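Local structure of Mll5499 protein (Mesorhizobium loti, 3BDE) at residues Ala95-Asp99 against Arg100-Glu104. The protein is of unknown function but, as a homodimeric member of the Dabb (stress-responsive A/B barrel) family with a ferredoxin-like fold, may act in a stress response. Sequence-based numbering, arbitrary orientation.
Sequences AFVRD and RWVPE. With EDO (1,2-ethanediol), chain H.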
loop_
_atom_site.group_PDB
_atom_site.type_symbol
_atom_site.label_atom_id
_atom_site.label_comp_id
_atom_site.label_asym_id
_atom_site.label_seq_id
_atom_site.Cartn_x
_atom_site.Cartn_y
_atom_site.Cartn_z
ATOM N N ALA A 95 -22.516 -6.328 4.486
ATOM C CA ALA A 95 -23.074 -7.336 3.580
ATOM C C ALA A 95 -22.000 -7.822 2.612
ATOM O O ALA A 95 -21.837 -9.033 2.411
ATOM C CB ALA A 95 -24.282 -6.769 2.821
ATOM N N PHE A 96 -21.232 -6.878 2.041
ATOM C CA PHE A 96 -20.142 -7.255 1.143
ATOM C C PHE A 96 -19.115 -8.184 1.799
ATOM O O PHE A 96 -18.673 -9.157 1.169
ATOM C CB PHE A 96 -19.407 -6.020 0.607
ATOM C CG PHE A 96 -18.259 -6.360 -0.272
ATOM C CD1 PHE A 96 -18.466 -6.809 -1.581
ATOM C CD2 PHE A 96 -16.939 -6.269 0.221
ATOM C CE1 PHE A 96 -17.367 -7.159 -2.387
ATOM C CE2 PHE A 96 -15.862 -6.620 -0.575
ATOM C CZ PHE A 96 -16.071 -7.058 -1.877
ATOM N N VAL A 97 -18.723 -7.870 3.033
ATOM C CA VAL A 97 -17.735 -8.673 3.750
ATOM C C VAL A 97 -18.280 -10.085 4.050
ATOM O O VAL A 97 -17.605 -11.088 3.822
ATOM C CB VAL A 97 -17.209 -7.986 5.023
ATOM C CG1 VAL A 97 -16.251 -8.913 5.768
ATOM C CG2 VAL A 97 -16.437 -6.709 4.657
ATOM N N ARG A 98 -19.516 -10.145 4.521
ATOM C CA ARG A 98 -20.146 -11.415 4.826
ATOM C C ARG A 98 -20.385 -12.289 3.611
ATOM O O ARG A 98 -20.079 -13.472 3.646
ATOM C CB ARG A 98 -21.489 -11.176 5.496
ATOM C CG ARG A 98 -22.252 -12.436 5.952
ATOM C CD ARG A 98 -23.579 -11.987 6.532
ATOM N NE ARG A 98 -24.408 -11.418 5.461
ATOM C CZ ARG A 98 -25.210 -10.351 5.558
ATOM N NH1 ARG A 98 -25.369 -9.668 6.698
ATOM N NH2 ARG A 98 -25.864 -9.949 4.459
ATOM N N ASP A 99 -20.941 -11.699 2.563
ATOM C CA ASP A 99 -21.421 -12.419 1.387
ATOM C C ASP A 99 -20.452 -12.606 0.238
ATOM O O ASP A 99 -20.634 -13.545 -0.557
ATOM C CB ASP A 99 -22.687 -11.743 0.867
ATOM C CG ASP A 99 -23.823 -11.734 1.892
ATOM O OD1 ASP A 99 -23.827 -12.555 2.817
ATOM O OD2 ASP A 99 -24.746 -10.925 1.738
ATOM N N ARG A 100 -19.443 -11.732 0.145
ATOM C CA ARG A 100 -18.453 -11.799 -0.931
ATOM C C ARG A 100 -17.033 -11.970 -0.455
ATOM O O ARG A 100 -16.341 -12.874 -0.929
ATOM C CB ARG A 100 -18.543 -10.551 -1.794
ATOM C CG ARG A 100 -19.939 -10.240 -2.339
ATOM C CD ARG A 100 -20.503 -11.307 -3.259
ATOM N NE ARG A 100 -19.803 -11.393 -4.549
ATOM C CZ ARG A 100 -20.075 -10.657 -5.625
ATOM N NH1 ARG A 100 -20.956 -9.683 -5.589
ATOM N NH2 ARG A 100 -19.398 -10.879 -6.734
ATOM N N TRP A 101 -16.599 -11.156 0.496
ATOM C CA TRP A 101 -15.183 -11.204 0.920
ATOM C C TRP A 101 -14.845 -12.529 1.602
ATOM O O TRP A 101 -13.992 -13.277 1.117
ATOM C CB TRP A 101 -14.836 -10.015 1.841
ATOM C CG TRP A 101 -13.411 -9.910 2.136
ATOM C CD1 TRP A 101 -12.753 -10.525 3.131
ATOM C CD2 TRP A 101 -12.441 -9.131 1.424
ATOM N NE1 TRP A 101 -11.426 -10.204 3.096
ATOM C CE2 TRP A 101 -11.196 -9.347 2.057
ATOM C CE3 TRP A 101 -12.501 -8.275 0.318
ATOM C CZ2 TRP A 101 -9.999 -8.752 1.616
ATOM C CZ3 TRP A 101 -11.318 -7.665 -0.117
ATOM C CH2 TRP A 101 -10.077 -7.924 0.524
ATOM N N VAL A 102 -15.535 -12.813 2.707
ATOM C CA VAL A 102 -15.270 -14.032 3.486
ATOM C C VAL A 102 -15.329 -15.323 2.638
ATOM O O VAL A 102 -14.427 -16.107 2.741
ATOM C CB VAL A 102 -16.143 -14.118 4.763
ATOM C CG1 VAL A 102 -15.989 -15.489 5.437
ATOM C CG2 VAL A 102 -15.778 -13.018 5.724
ATOM N N PRO A 103 -16.386 -15.526 1.823
ATOM C CA PRO A 103 -16.429 -16.724 0.960
ATOM C C PRO A 103 -15.446 -16.800 -0.217
ATOM O O PRO A 103 -15.065 -17.905 -0.586
ATOM C CB PRO A 103 -17.868 -16.724 0.411
ATOM C CG PRO A 103 -18.617 -15.771 1.267
ATOM C CD PRO A 103 -17.643 -14.768 1.733
ATOM N N GLU A 104 -15.031 -15.667 -0.779
ATOM C CA GLU A 104 -14.244 -15.667 -2.030
ATOM C C GLU A 104 -12.775 -15.316 -1.902
ATOM O O GLU A 104 -12.011 -15.611 -2.816
ATOM C CB GLU A 104 -14.902 -14.745 -3.046
ATOM C CG GLU A 104 -16.364 -15.072 -3.358
ATOM C CD GLU A 104 -16.963 -14.148 -4.396
ATOM O OE1 GLU A 104 -16.326 -13.944 -5.449
ATOM O OE2 GLU A 104 -18.097 -13.659 -4.179
HETATM C C1 EDO H . -24.509 -15.635 0.195
HETATM O O1 EDO H . -23.937 -14.807 1.211
HETATM C C2 EDO H . -24.266 -15.027 -1.157
HETATM O O2 EDO H . -22.869 -14.755 -1.349
#
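A wider, pi-type turn in the last helix of the ferredoxin-like fold, 91-104, joins Phe96 to Trp101 and Val97 to Val102. The carbonyl oxygen of Phe96 accepts two N-H groups: Arg100 N, the usual i+4 donor, lies 2.9 Å from Phe96 O and above the carbonyl plane, whereas Trp101 N, five residues on, approaches in that plane. Val97 O repeats the wider step, taking Val102 N at 2.9 Å in a nearly straight bond. Proline can be accommodated at the next position, one residue from the end of the helix, although it has no N-H to bond to the turn before; its ring sets Pro103 CD 3.4 Å from Arg98 O, and the helix kinks there.

On the inner side, Phe96 CE2 meets the edge of the Trp101 indole at CE3, 3.9 Å away. Both rings have CG anti to the backbone N (chi1 178° and -172°), which brings these large apolar groups together on the side of the helix that faces helix 36-50. There Phe96 packs against Ala45 and Leu49, while Trp101 makes edge-to-face contacts with Phe27 and Phe108.

The aliphatic start of Arg100 packs on the phenyl ring, its CB 3.6 Å from Phe96 CE1, and the chain, bent at chi2 and chi3, carries the charged end to two carboxylates. Arg100 NE donates in the guanidinium plane to the syn side of Glu104 OE2, at 2.9 Å, while Arg100 NH2 forms a salt bridge with Asp44 and Glu104 OE1 bonds to His31. A leucine in its place would probably leave Glu104 and Asp44 without their shared cationic partner. On the exposed side Arg98 grips the Asp99 carboxylate side-on, NE to OD1 at 2.9 Å and NH2 to OD2 at 3.1 Å, and a hydroxyl, O2, of an ethanediol probably left from the crystallisation liquor donates to Asp99 O.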